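Local coordinates for DNA topoisomerase 2-associated protein PAT1 (Saccharomyces cerevisiae, PDB 4OGP) that activates mRNA decapping and represses translation, its C-terminal ARM-repeat domain being involved in recruiting decapping factors, probably Dcp2 and the Lsm1-7 ring, at residues A[50-55]-A[80-85]; A[54-59]-A[90-95]; A[157-162]-A[230-235]; A[271-276]-A[292-297]. All coordinates share one frame; numbering follows the deposited sequence.

Interaction 1 of 4, residues A[50-55]-A[80-85]; sequences PFISML and LQKIFN
Ile83 overlaps Leu55 through its CG1-CD1 arm: methyl CD1 of Leu55 lies 3.8 Å from Ile83 CG1 and about as far from Ile83 CD1, the two side chains meeting nearly at a right angle. The same Ile83 CG1 also borders Phe51, which turns the edge of its ring to it, with CE2 at 4.2 Å. Phe51 and Leu55, four residues apart, thus both reach this isoleucine branch. Ile52 meets mainly Lys82, with its CD1 also near Ile83. Its CG1 branch lies opposite the carbonyl carbon (chi1 -68°), which turns that arm toward the lysine, where Ile52 CD1 comes to 3.8 Å from Lys82 CG. The lysine starts out opposite its backbone nitrogen (chi1 -178°), then folds at chi2 and chi4, so that its hydrocarbon part runs past the isoleucine and NZ comes to 4.1 Å from Ile52 CG1. Its ammonium group has a long, weak ion pair with Glu86. The short helix axes approach to 10.6 Å at an angle of 73°, a steep crossing that confines the contact to a small patch of Ile52, Ile83 and the hydrocarbon part of Lys82. Within the mainly helical ARM-repeat fold, Pro50 and Met54 rest on helix 3-25, while Leu80 and Phe84 pack on helix 106-127 and Gln81 reaches helix 133-145.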
loop_
_atom_site.group_PDB
_atom_site.type_symbol
_atom_site.label_atom_id
_atom_site.label_comp_id
_atom_site.label_asym_id
_atom_site.label_seq_id
_atom_site.Cartn_x
_atom_site.Cartn_y
_atom_site.Cartn_z
ATOM N N PRO A 50 13.123 18.258 -7.562
ATOM C CA PRO A 50 12.073 18.529 -8.549
ATOM C C PRO A 50 11.310 17.275 -8.952
ATOM O O PRO A 50 10.083 17.322 -9.000
ATOM C CB PRO A 50 12.853 19.102 -9.736
ATOM C CG PRO A 50 14.063 19.720 -9.113
ATOM C CD PRO A 50 14.432 18.783 -7.993
ATOM N N PHE A 51 12.017 16.180 -9.214
ATOM C CA PHE A 51 11.369 14.930 -9.616
ATOM C C PHE A 51 10.362 14.449 -8.580
ATOM O O PHE A 51 9.281 13.951 -8.922
ATOM C CB PHE A 51 12.392 13.830 -9.876
ATOM C CG PHE A 51 11.771 12.488 -10.121
ATOM C CD1 PHE A 51 11.162 12.208 -11.334
ATOM C CD2 PHE A 51 11.771 11.515 -9.135
ATOM C CE1 PHE A 51 10.578 10.971 -11.565
ATOM C CE2 PHE A 51 11.193 10.277 -9.360
ATOM C CZ PHE A 51 10.596 10.003 -10.584
ATOM N N ILE A 52 10.744 14.601 -7.318
ATOM C CA ILE A 52 9.914 14.269 -6.174
ATOM C C ILE A 52 8.640 15.108 -6.147
ATOM O O ILE A 52 7.539 14.583 -5.959
ATOM C CB ILE A 52 10.725 14.474 -4.855
ATOM C CG1 ILE A 52 11.841 13.429 -4.753
ATOM C CG2 ILE A 52 9.823 14.453 -3.642
ATOM C CD1 ILE A 52 11.436 12.024 -5.227
ATOM N N SER A 53 8.788 16.417 -6.340
ATOM C CA SER A 53 7.631 17.309 -6.406
ATOM C C SER A 53 6.687 16.955 -7.572
ATOM O O SER A 53 5.472 17.059 -7.445
ATOM C CB SER A 53 8.074 18.773 -6.485
ATOM O OG SER A 53 8.676 19.200 -5.267
ATOM N N MET A 54 7.251 16.534 -8.697
ATOM C CA MET A 54 6.447 16.104 -9.843
ATOM C C MET A 54 5.455 14.986 -9.501
ATOM O O MET A 54 4.351 14.937 -10.059
ATOM C CB MET A 54 7.348 15.653 -10.994
ATOM C CG MET A 54 7.962 16.793 -11.787
ATOM S SD MET A 54 8.567 16.218 -13.381
ATOM C CE MET A 54 9.975 15.243 -12.879
ATOM N N LEU A 55 5.863 14.107 -8.583
ATOM C CA LEU A 55 5.073 12.966 -8.145
ATOM C C LEU A 55 3.804 13.359 -7.413
ATOM O O LEU A 55 2.914 12.537 -7.222
ATOM C CB LEU A 55 5.903 12.053 -7.239
ATOM C CG LEU A 55 7.082 11.371 -7.918
ATOM C CD1 LEU A 55 7.677 10.334 -6.995
ATOM C CD2 LEU A 55 6.649 10.739 -9.241
ATOM N N LEU A 80 13.580 4.563 -7.658
ATOM C CA LEU A 80 12.923 3.960 -6.506
ATOM C C LEU A 80 13.658 4.270 -5.202
ATOM O O LEU A 80 13.031 4.520 -4.178
ATOM C CB LEU A 80 12.789 2.451 -6.702
ATOM C CG LEU A 80 11.904 2.027 -7.869
ATOM C CD1 LEU A 80 11.824 0.516 -7.973
ATOM C CD2 LEU A 80 10.526 2.624 -7.690
ATOM N N GLN A 81 14.989 4.259 -5.247
ATOM C CA GLN A 81 15.801 4.646 -4.095
ATOM C C GLN A 81 15.523 6.089 -3.697
ATOM O O GLN A 81 15.397 6.406 -2.507
ATOM C CB GLN A 81 17.287 4.481 -4.412
ATOM C CG GLN A 81 17.757 3.043 -4.412
ATOM C CD GLN A 81 19.201 2.890 -4.863
ATOM O OE1 GLN A 81 19.702 3.687 -5.656
ATOM N NE2 GLN A 81 19.877 1.863 -4.352
ATOM N N LYS A 82 15.420 6.953 -4.707
ATOM C CA LYS A 82 15.150 8.366 -4.491
ATOM C C LYS A 82 13.797 8.522 -3.811
ATOM O O LYS A 82 13.654 9.270 -2.842
ATOM C CB LYS A 82 15.163 9.127 -5.824
ATOM C CG LYS A 82 14.947 10.628 -5.683
ATOM C CD LYS A 82 16.267 11.347 -5.442
ATOM C CE LYS A 82 16.063 12.721 -4.817
ATOM N NZ LYS A 82 15.664 12.636 -3.371
ATOM N N ILE A 83 12.813 7.794 -4.325
ATOM C CA ILE A 83 11.461 7.847 -3.797
ATOM C C ILE A 83 11.350 7.312 -2.365
ATOM O O ILE A 83 10.803 7.984 -1.486
ATOM C CB ILE A 83 10.516 7.063 -4.689
ATOM C CG1 ILE A 83 10.370 7.783 -6.035
ATOM C CG2 ILE A 83 9.183 6.883 -3.996
ATOM C CD1 ILE A 83 9.620 6.996 -7.105
ATOM N N PHE A 84 11.858 6.099 -2.150
ATOM C CA PHE A 84 11.793 5.446 -0.843
ATOM C C PHE A 84 12.393 6.330 0.239
ATOM O O PHE A 84 11.855 6.437 1.336
ATOM C CB PHE A 84 12.513 4.103 -0.879
ATOM C CG PHE A 84 11.687 2.996 -1.453
ATOM C CD1 PHE A 84 12.034 1.677 -1.244
ATOM C CD2 PHE A 84 10.560 3.273 -2.199
ATOM C CE1 PHE A 84 11.266 0.656 -1.771
ATOM C CE2 PHE A 84 9.795 2.260 -2.727
ATOM C CZ PHE A 84 10.148 0.953 -2.517
ATOM N N ASN A 85 13.494 6.984 -0.112
ATOM C CA ASN A 85 14.143 7.969 0.734
ATOM C C ASN A 85 13.212 9.046 1.264
ATOM O O ASN A 85 13.337 9.476 2.408
ATOM C CB ASN A 85 15.262 8.641 -0.049
ATOM C CG ASN A 85 16.622 8.139 0.343
ATOM O OD1 ASN A 85 17.445 8.900 0.849
ATOM N ND2 ASN A 85 16.870 6.848 0.127
#

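Interaction 2 of 4, residues A[54-59]-A[90-95]; sequences MLSFDK and LQIIIL
Ser56 and Ile92 bring their CA atoms to 5.5 Å where a type I beta turn, Met54 to Phe57, meets the first turn of helix 91-96. Leu90 is the N-cap of that helix, whose opening backbone N-H groups have no carbonyl of an earlier turn to bind. Ser56 supplies an acceptor from outside: its OG takes a weak, bent hydrogen bond from Ile92 N, 3.2 Å long with an angle of 128° at the hydrogen. The hydroxyl gets there because OG stands opposite its own carbonyl carbon (chi1 -74°). Gln91 packs against the serine with its CB, 3.6 Å from Ser56 CB, and then bends at chi2 to lead its amide away. The side chain of Ile92 also touches Lys111 and Phe115 of helix 106-127; Asp58 forms a salt bridge with the same Lys111. The helix start is therefore held between the turn and helix 106-127. Ser56 OG also lies 4.0 Å from methyl CG2 of Ile92.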
loop_
_atom_site.group_PDB
_atom_site.type_symbol
_atom_site.label_atom_id
_atom_site.label_comp_id
_atom_site.label_asym_id
_atom_site.label_seq_id
_atom_site.Cartn_x
_atom_site.Cartn_y
_atom_site.Cartn_z
ATOM N N MET A 54 7.251 16.534 -8.697
ATOM C CA MET A 54 6.447 16.104 -9.843
ATOM C C MET A 54 5.455 14.986 -9.501
ATOM O O MET A 54 4.351 14.937 -10.059
ATOM C CB MET A 54 7.348 15.653 -10.994
ATOM C CG MET A 54 7.962 16.793 -11.787
ATOM S SD MET A 54 8.567 16.218 -13.381
ATOM C CE MET A 54 9.975 15.243 -12.879
ATOM N N LEU A 55 5.863 14.107 -8.583
ATOM C CA LEU A 55 5.073 12.966 -8.145
ATOM C C LEU A 55 3.804 13.359 -7.413
ATOM O O LEU A 55 2.914 12.537 -7.222
ATOM C CB LEU A 55 5.903 12.053 -7.239
ATOM C CG LEU A 55 7.082 11.371 -7.918
ATOM C CD1 LEU A 55 7.677 10.334 -6.995
ATOM C CD2 LEU A 55 6.649 10.739 -9.241
ATOM N N SER A 56 3.718 14.607 -6.981
ATOM C CA SER A 56 2.490 15.043 -6.340
ATOM C C SER A 56 1.558 15.816 -7.273
ATOM O O SER A 56 0.632 16.471 -6.831
ATOM C CB SER A 56 2.783 15.775 -5.032
ATOM O OG SER A 56 3.170 14.806 -4.060
ATOM N N PHE A 57 1.796 15.682 -8.577
ATOM C CA PHE A 57 0.869 16.146 -9.607
ATOM C C PHE A 57 0.349 14.940 -10.391
ATOM O O PHE A 57 1.120 14.065 -10.785
ATOM C CB PHE A 57 1.564 17.117 -10.558
ATOM C CG PHE A 57 1.889 18.439 -9.936
ATOM C CD1 PHE A 57 1.096 19.552 -10.184
ATOM C CD2 PHE A 57 2.983 18.573 -9.099
ATOM C CE1 PHE A 57 1.396 20.778 -9.606
ATOM C CE2 PHE A 57 3.286 19.790 -8.516
ATOM C CZ PHE A 57 2.492 20.895 -8.773
ATOM N N ASP A 58 -0.959 14.892 -10.599
ATOM C CA ASP A 58 -1.571 13.801 -11.358
ATOM C C ASP A 58 -0.910 13.587 -12.714
ATOM O O ASP A 58 -0.619 12.461 -13.084
ATOM C CB ASP A 58 -3.067 14.045 -11.514
ATOM C CG ASP A 58 -3.751 14.180 -10.179
ATOM O OD1 ASP A 58 -3.362 13.430 -9.249
ATOM O OD2 ASP A 58 -4.650 15.037 -10.046
ATOM N N LYS A 59 -0.629 14.670 -13.431
ATOM C CA LYS A 59 0.043 14.539 -14.714
ATOM C C LYS A 59 1.480 14.046 -14.562
ATOM O O LYS A 59 2.038 13.455 -15.474
ATOM C CB LYS A 59 0.012 15.859 -15.475
ATOM C CG LYS A 59 0.447 15.731 -16.922
ATOM C CD LYS A 59 0.144 16.997 -17.707
ATOM C CE LYS A 59 0.622 16.888 -19.155
ATOM N NZ LYS A 59 0.264 18.112 -19.936
ATOM N N LEU A 90 6.445 13.117 1.029
ATOM C CA LEU A 90 5.722 13.381 -0.226
ATOM C C LEU A 90 4.348 13.951 0.065
ATOM O O LEU A 90 3.654 13.461 0.958
ATOM C CB LEU A 90 5.547 12.089 -1.027
ATOM C CG LEU A 90 6.618 11.701 -2.042
ATOM C CD1 LEU A 90 8.014 12.014 -1.527
ATOM C CD2 LEU A 90 6.489 10.225 -2.375
ATOM N N GLN A 91 3.954 14.973 -0.694
ATOM C CA GLN A 91 2.644 15.606 -0.527
ATOM C C GLN A 91 1.520 14.587 -0.584
ATOM O O GLN A 91 0.574 14.645 0.191
ATOM C CB GLN A 91 2.419 16.680 -1.591
ATOM C CG GLN A 91 3.242 17.954 -1.392
ATOM C CD GLN A 91 2.643 18.876 -0.345
ATOM O OE1 GLN A 91 1.443 19.152 -0.365
ATOM N NE2 GLN A 91 3.473 19.343 0.587
ATOM N N ILE A 92 1.645 13.624 -1.482
ATOM C CA ILE A 92 0.557 12.679 -1.725
ATOM C C ILE A 92 0.445 11.679 -0.574
ATOM O O ILE A 92 -0.643 11.176 -0.256
ATOM C CB ILE A 92 0.744 11.952 -3.077
ATOM C CG1 ILE A 92 -0.506 11.137 -3.439
ATOM C CG2 ILE A 92 2.038 11.130 -3.081
ATOM C CD1 ILE A 92 -1.688 12.015 -3.766
ATOM N N ILE A 93 1.572 11.408 0.072
ATOM C CA ILE A 93 1.570 10.534 1.240
ATOM C C ILE A 93 0.914 11.271 2.388
ATOM O O ILE A 93 0.190 10.683 3.187
ATOM C CB ILE A 93 2.998 10.111 1.618
ATOM C CG1 ILE A 93 3.629 9.363 0.443
ATOM C CG2 ILE A 93 2.994 9.250 2.865
ATOM C CD1 ILE A 93 2.876 8.125 0.054
ATOM N N ILE A 94 1.152 12.578 2.455
ATOM C CA ILE A 94 0.503 13.414 3.457
ATOM C C ILE A 94 -1.007 13.425 3.264
ATOM O O ILE A 94 -1.766 13.404 4.236
ATOM C CB ILE A 94 1.112 14.842 3.471
ATOM C CG1 ILE A 94 2.439 14.819 4.250
ATOM C CG2 ILE A 94 0.159 15.851 4.113
ATOM C CD1 ILE A 94 3.471 15.818 3.762
ATOM N N LEU A 95 -1.442 13.442 2.001
ATOM C CA LEU A 95 -2.857 13.301 1.675
ATOM C C LEU A 95 -3.371 11.916 2.057
ATOM O O LEU A 95 -4.527 11.751 2.476
ATOM C CB LEU A 95 -3.087 13.520 0.176
ATOM C CG LEU A 95 -3.152 14.935 -0.391
ATOM C CD1 LEU A 95 -3.853 14.875 -1.773
ATOM C CD2 LEU A 95 -3.886 15.876 0.545
#

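Interaction 3 of 4, residues A[157-162]-A[230-235]; sequences IGLNLI and AYIWQF
Phe235 drives its ring from helix 230-241 against Leu159 and Ile162 of helix 156-170, a helix-helix contact in the core of the ARM-repeat fold, where the short axes pass 9.5 Å apart at 38°. Beginning at the root, Phe235 CB is 4.0 Å from Leu159 CG. With CG opposite the backbone nitrogen (chi1 169°), the ring is thrown forward over the leucine, and CG meets Leu159 CD1 at 3.6 Å. That methyl then sits above the middle of the ring, 3.5 Å from the centroid and only 8° off the normal, a CH-pi contact in which all six ring carbons share, CZ at the tip included. Farther out, CE1 receives Ile162 CG2 at 3.7 Å, this time at the ring edge and in its plane. Were Phe235 cut back to alanine, the Leu159 methyl would probably lose its aromatic platform and a gap would open beside Ile162. The second leucine methyl, CD2, turns to Tyr231 and lies 4.0 Å from its CE1. Asn160 crosses the same tyrosine with amide and ring planes steeply inclined, while its ND2 binds Gln116 OE1 of helix 106-127; Tyr231 also has a cation-pi partner in Lys156. On the side facing the tyrosine, Asn160 OD1 comes to 3.4 Å from Tyr231 CB.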
loop_
_atom_site.group_PDB
_atom_site.type_symbol
_atom_site.label_atom_id
_atom_site.label_comp_id
_atom_site.label_asym_id
_atom_site.label_seq_id
_atom_site.Cartn_x
_atom_site.Cartn_y
_atom_site.Cartn_z
ATOM N N ILE A 157 -1.170 3.467 1.209
ATOM C CA ILE A 157 -0.038 3.409 0.303
ATOM C C ILE A 157 1.202 2.867 1.011
ATOM O O ILE A 157 1.864 1.968 0.507
ATOM C CB ILE A 157 0.257 4.818 -0.296
ATOM C CG1 ILE A 157 -1.036 5.404 -0.892
ATOM C CG2 ILE A 157 1.397 4.731 -1.297
ATOM C CD1 ILE A 157 -0.854 6.622 -1.838
ATOM N N GLY A 158 1.515 3.420 2.183
ATOM C CA GLY A 158 2.661 2.950 2.949
ATOM C C GLY A 158 2.490 1.512 3.401
ATOM O O GLY A 158 3.393 0.688 3.262
ATOM N N LEU A 159 1.319 1.202 3.931
ATOM C CA LEU A 159 1.015 -0.170 4.333
ATOM C C LEU A 159 1.201 -1.133 3.163
ATOM O O LEU A 159 1.955 -2.104 3.263
ATOM C CB LEU A 159 -0.419 -0.269 4.855
ATOM C CG LEU A 159 -0.697 -1.011 6.159
ATOM C CD1 LEU A 159 0.468 -0.920 7.112
ATOM C CD2 LEU A 159 -1.932 -0.412 6.795
ATOM N N ASN A 160 0.534 -0.857 2.048
ATOM C CA ASN A 160 0.642 -1.733 0.879
ATOM C C ASN A 160 2.063 -1.894 0.387
ATOM O O ASN A 160 2.466 -2.982 0.000
ATOM C CB ASN A 160 -0.237 -1.234 -0.261
ATOM C CG ASN A 160 -1.700 -1.401 0.032
ATOM O OD1 ASN A 160 -2.095 -2.315 0.745
ATOM N ND2 ASN A 160 -2.519 -0.509 -0.513
ATOM N N LEU A 161 2.817 -0.807 0.406
ATOM C CA LEU A 161 4.202 -0.842 -0.054
ATOM C C LEU A 161 5.019 -1.802 0.796
ATOM O O LEU A 161 5.773 -2.635 0.277
ATOM C CB LEU A 161 4.831 0.554 -0.014
ATOM C CG LEU A 161 6.350 0.516 -0.184
ATOM C CD1 LEU A 161 6.746 -0.120 -1.513
ATOM C CD2 LEU A 161 6.955 1.895 -0.052
ATOM N N ILE A 162 4.870 -1.681 2.109
ATOM C CA ILE A 162 5.555 -2.595 3.003
ATOM C C ILE A 162 5.158 -4.051 2.752
ATOM O O ILE A 162 6.021 -4.926 2.678
ATOM C CB ILE A 162 5.350 -2.213 4.479
ATOM C CG1 ILE A 162 6.019 -0.865 4.752
ATOM C CG2 ILE A 162 5.922 -3.289 5.388
ATOM C CD1 ILE A 162 5.382 -0.054 5.858
ATOM N N ALA A 230 -9.340 -4.995 3.904
ATOM C CA ALA A 230 -8.585 -6.188 3.480
ATOM C C ALA A 230 -7.081 -5.918 3.457
ATOM O O ALA A 230 -6.284 -6.782 3.830
ATOM C CB ALA A 230 -9.052 -6.678 2.090
ATOM N N TYR A 231 -6.701 -4.707 3.040
ATOM C CA TYR A 231 -5.292 -4.330 2.963
ATOM C C TYR A 231 -4.642 -4.288 4.351
ATOM O O TYR A 231 -3.437 -4.494 4.486
ATOM C CB TYR A 231 -5.120 -2.981 2.247
ATOM C CG TYR A 231 -5.546 -1.771 3.058
ATOM C CD1 TYR A 231 -4.601 -0.893 3.585
ATOM C CD2 TYR A 231 -6.890 -1.513 3.301
ATOM C CE1 TYR A 231 -4.988 0.219 4.332
ATOM C CE2 TYR A 231 -7.287 -0.414 4.042
ATOM C CZ TYR A 231 -6.337 0.453 4.553
ATOM O OH TYR A 231 -6.742 1.534 5.309
ATOM N N ILE A 232 -5.434 -4.008 5.377
ATOM C CA ILE A 232 -4.894 -3.973 6.738
ATOM C C ILE A 232 -4.581 -5.384 7.208
ATOM O O ILE A 232 -3.495 -5.659 7.699
ATOM C CB ILE A 232 -5.862 -3.315 7.731
ATOM C CG1 ILE A 232 -6.151 -1.861 7.316
ATOM C CG2 ILE A 232 -5.283 -3.390 9.150
ATOM C CD1 ILE A 232 -7.153 -1.127 8.221
ATOM N N TRP A 233 -5.537 -6.290 7.031
ATOM C CA TRP A 233 -5.345 -7.670 7.470
ATOM C C TRP A 233 -4.301 -8.391 6.629
ATOM O O TRP A 233 -3.628 -9.314 7.091
ATOM C CB TRP A 233 -6.675 -8.411 7.454
ATOM C CG TRP A 233 -7.624 -7.874 8.470
ATOM C CD1 TRP A 233 -8.709 -7.089 8.241
ATOM C CD2 TRP A 233 -7.561 -8.074 9.883
ATOM N NE1 TRP A 233 -9.337 -6.793 9.419
ATOM C CE2 TRP A 233 -8.651 -7.382 10.449
ATOM C CE3 TRP A 233 -6.688 -8.767 10.729
ATOM C CZ2 TRP A 233 -8.891 -7.355 11.821
ATOM C CZ3 TRP A 233 -6.930 -8.751 12.089
ATOM C CH2 TRP A 233 -8.026 -8.044 12.623
ATOM N N GLN A 234 -4.172 -7.963 5.381
ATOM C CA GLN A 234 -3.198 -8.548 4.465
ATOM C C GLN A 234 -1.798 -8.193 4.957
ATOM O O GLN A 234 -0.899 -9.041 5.008
ATOM C CB GLN A 234 -3.435 -8.013 3.042
ATOM C CG GLN A 234 -2.409 -8.479 2.023
ATOM C CD GLN A 234 -2.290 -9.996 1.972
ATOM O OE1 GLN A 234 -3.142 -10.683 1.393
ATOM N NE2 GLN A 234 -1.233 -10.527 2.581
ATOM N N PHE A 235 -1.631 -6.927 5.320
ATOM C CA PHE A 235 -0.404 -6.447 5.941
ATOM C C PHE A 235 -0.020 -7.232 7.200
ATOM O O PHE A 235 1.144 -7.569 7.389
ATOM C CB PHE A 235 -0.504 -4.961 6.304
ATOM C CG PHE A 235 0.620 -4.495 7.177
ATOM C CD1 PHE A 235 1.871 -4.259 6.638
ATOM C CD2 PHE A 235 0.437 -4.323 8.556
ATOM C CE1 PHE A 235 2.921 -3.843 7.450
ATOM C CE2 PHE A 235 1.470 -3.912 9.361
ATOM C CZ PHE A 235 2.715 -3.665 8.821
#

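Interaction 4 of 4, residues A[271-276]-A[292-297]; sequences KKEKEL and SIIYNK
Glu273 reaches straight across to Lys297, CG opposite the backbone nitrogen (chi1 166°) and the rest of the chain extended, and the two side chains meet nearly at right angles in a salt bridge. OE1 uses its syn lone pair, on the side of OE2, toward Lys297 NZ; the 2.5 Å separation is very short, so its exact length is doubtful. Lys297 NZ has a second partner in Gln270 OE1, and a bound MES molecule, probably from the crystallisation liquor, lies about 3 Å from the lysine side chain. Ile294 CG1 lies over one face of the carboxylate, 3.6 Å from Glu273 CD. With a glutamine at Glu273, the ammonium of Lys297 is likely to lose its charged mate. Ile293 CG2 touches Glu273 CB at 3.8 Å, while its CD1 meets both Leu276 CD2 at 3.7 Å and Lys272 CG at 3.8 Å. The axes of 271-276 and 292-297 pass 9.5 Å apart at 150°, as in the antiparallel helical hairpin made by helices 256-277 and 284-310, here an apolar contact centred on Ile293 with the Glu273-Lys297 salt bridge beside it.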
loop_
_atom_site.group_PDB
_atom_site.type_symbol
_atom_site.label_atom_id
_atom_site.label_comp_id
_atom_site.label_asym_id
_atom_site.label_seq_id
_atom_site.Cartn_x
_atom_site.Cartn_y
_atom_site.Cartn_z
ATOM N N LYS A 271 -26.884 -12.038 12.287
ATOM C CA LYS A 271 -28.246 -11.949 12.814
ATOM C C LYS A 271 -29.174 -11.156 11.908
ATOM O O LYS A 271 -30.309 -11.570 11.656
ATOM C CB LYS A 271 -28.258 -11.347 14.222
ATOM C CG LYS A 271 -27.671 -12.275 15.274
ATOM C CD LYS A 271 -27.621 -11.636 16.654
ATOM C CE LYS A 271 -27.187 -12.657 17.705
ATOM N NZ LYS A 271 -25.995 -13.452 17.270
ATOM N N LYS A 272 -28.706 -10.009 11.435
ATOM C CA LYS A 272 -29.498 -9.219 10.499
ATOM C C LYS A 272 -29.809 -10.051 9.250
ATOM O O LYS A 272 -30.917 -10.008 8.736
ATOM C CB LYS A 272 -28.775 -7.923 10.124
ATOM C CG LYS A 272 -29.689 -6.829 9.589
ATOM C CD LYS A 272 -30.566 -6.229 10.686
ATOM C CE LYS A 272 -31.581 -5.240 10.117
ATOM N NZ LYS A 272 -32.394 -4.564 11.178
ATOM N N GLU A 273 -28.831 -10.821 8.781
ATOM C CA GLU A 273 -29.039 -11.727 7.660
ATOM C C GLU A 273 -30.156 -12.729 7.939
ATOM O O GLU A 273 -31.022 -12.949 7.096
ATOM C CB GLU A 273 -27.751 -12.475 7.323
ATOM C CG GLU A 273 -27.958 -13.666 6.395
ATOM C CD GLU A 273 -26.677 -14.421 6.158
ATOM O OE1 GLU A 273 -25.637 -14.017 6.728
ATOM O OE2 GLU A 273 -26.706 -15.418 5.415
ATOM N N LYS A 274 -30.128 -13.315 9.134
ATOM C CA LYS A 274 -31.103 -14.317 9.552
ATOM C C LYS A 274 -32.513 -13.765 9.616
ATOM O O LYS A 274 -33.476 -14.487 9.377
ATOM C CB LYS A 274 -30.745 -14.888 10.926
ATOM C CG LYS A 274 -29.512 -15.782 10.968
ATOM C CD LYS A 274 -29.131 -16.089 12.425
ATOM C CE LYS A 274 -27.918 -16.998 12.526
ATOM N NZ LYS A 274 -28.233 -18.379 12.076
ATOM N N GLU A 275 -32.643 -12.490 9.951
ATOM C CA GLU A 275 -33.967 -11.887 10.060
ATOM C C GLU A 275 -34.530 -11.448 8.700
ATOM O O GLU A 275 -35.748 -11.391 8.514
ATOM C CB GLU A 275 -33.962 -10.711 11.040
ATOM C CG GLU A 275 -33.407 -9.428 10.455
ATOM C CD GLU A 275 -33.993 -8.181 11.093
ATOM O OE1 GLU A 275 -33.460 -7.730 12.134
ATOM O OE2 GLU A 275 -34.986 -7.650 10.546
ATOM N N LEU A 276 -33.649 -11.148 7.752
ATOM C CA LEU A 276 -34.080 -10.767 6.405
ATOM C C LEU A 276 -34.296 -11.979 5.498
ATOM O O LEU A 276 -35.066 -11.918 4.544
ATOM C CB LEU A 276 -33.048 -9.847 5.756
ATOM C CG LEU A 276 -33.298 -8.341 5.818
ATOM C CD1 LEU A 276 -33.794 -7.914 7.188
ATOM C CD2 LEU A 276 -32.022 -7.611 5.451
ATOM N N SER A 292 -25.911 -7.381 0.418
ATOM C CA SER A 292 -24.867 -6.538 0.968
ATOM C C SER A 292 -24.377 -7.077 2.319
ATOM O O SER A 292 -23.178 -7.192 2.563
ATOM C CB SER A 292 -25.411 -5.115 1.139
ATOM O OG SER A 292 -24.392 -4.243 1.566
ATOM N N ILE A 293 -25.321 -7.393 3.193
ATOM C CA ILE A 293 -25.021 -7.950 4.508
ATOM C C ILE A 293 -24.185 -9.223 4.398
ATOM O O ILE A 293 -23.141 -9.366 5.059
ATOM C CB ILE A 293 -26.321 -8.233 5.270
ATOM C CG1 ILE A 293 -26.975 -6.906 5.654
ATOM C CG2 ILE A 293 -26.060 -9.120 6.512
ATOM C CD1 ILE A 293 -28.440 -7.022 6.011
ATOM N N ILE A 294 -24.632 -10.124 3.524
ATOM C CA ILE A 294 -23.980 -11.406 3.325
ATOM C C ILE A 294 -22.564 -11.229 2.793
ATOM O O ILE A 294 -21.610 -11.807 3.317
ATOM C CB ILE A 294 -24.809 -12.308 2.355
ATOM C CG1 ILE A 294 -26.094 -12.790 3.032
ATOM C CG2 ILE A 294 -23.978 -13.492 1.857
ATOM C CD1 ILE A 294 -27.102 -13.416 2.029
ATOM N N TYR A 295 -22.432 -10.401 1.767
ATOM C CA TYR A 295 -21.139 -10.129 1.154
ATOM C C TYR A 295 -20.162 -9.580 2.180
ATOM O O TYR A 295 -18.993 -9.961 2.203
ATOM C CB TYR A 295 -21.274 -9.098 0.025
ATOM C CG TYR A 295 -19.941 -8.532 -0.424
ATOM C CD1 TYR A 295 -19.090 -9.270 -1.241
ATOM C CD2 TYR A 295 -19.527 -7.265 -0.022
ATOM C CE1 TYR A 295 -17.862 -8.760 -1.643
ATOM C CE2 TYR A 295 -18.309 -6.745 -0.423
ATOM C CZ TYR A 295 -17.481 -7.492 -1.229
ATOM O OH TYR A 295 -16.270 -6.971 -1.628
ATOM N N ASN A 296 -20.640 -8.661 3.006
ATOM C CA ASN A 296 -19.759 -8.002 3.976
ATOM C C ASN A 296 -19.413 -8.883 5.174
ATOM O O ASN A 296 -18.300 -8.847 5.670
ATOM C CB ASN A 296 -20.342 -6.661 4.423
ATOM C CG ASN A 296 -20.062 -5.564 3.432
ATOM O OD1 ASN A 296 -18.963 -5.013 3.408
ATOM N ND2 ASN A 296 -21.051 -5.247 2.589
ATOM N N LYS A 297 -20.368 -9.701 5.601
ATOM C CA LYS A 297 -20.109 -10.698 6.626
ATOM C C LYS A 297 -18.978 -11.627 6.218
ATOM O O LYS A 297 -18.019 -11.844 6.978
ATOM C CB LYS A 297 -21.372 -11.517 6.877
ATOM C CG LYS A 297 -21.269 -12.463 8.058
ATOM C CD LYS A 297 -22.390 -13.486 8.020
ATOM C CE LYS A 297 -22.275 -14.367 6.787
ATOM N NZ LYS A 297 -23.436 -15.283 6.714
#

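How the interactions relate
From the N terminus, interactions 1 and 2 both set out from the region 50-59, sharing Met54 and Leu55, and close at 80-85 and then 90-95. Their loops interleave, since 54-59 falls before 80-85 and 90-95 after it. Ile52 packs on Leu90 between the two. Interaction 3 opens only after both have closed, spanning from helix 156-170 to helix 230-241; Leu161 touches Phe84 and Ile157 touches Ile93, so the first three contacts form one continuous core. Interaction 4 follows in series, closing the hairpin of helices 256-277 and 284-310 about 27 Å from interaction 3, centre to centre. Helix 284-310 links them, packing on Ala230 and Trp233.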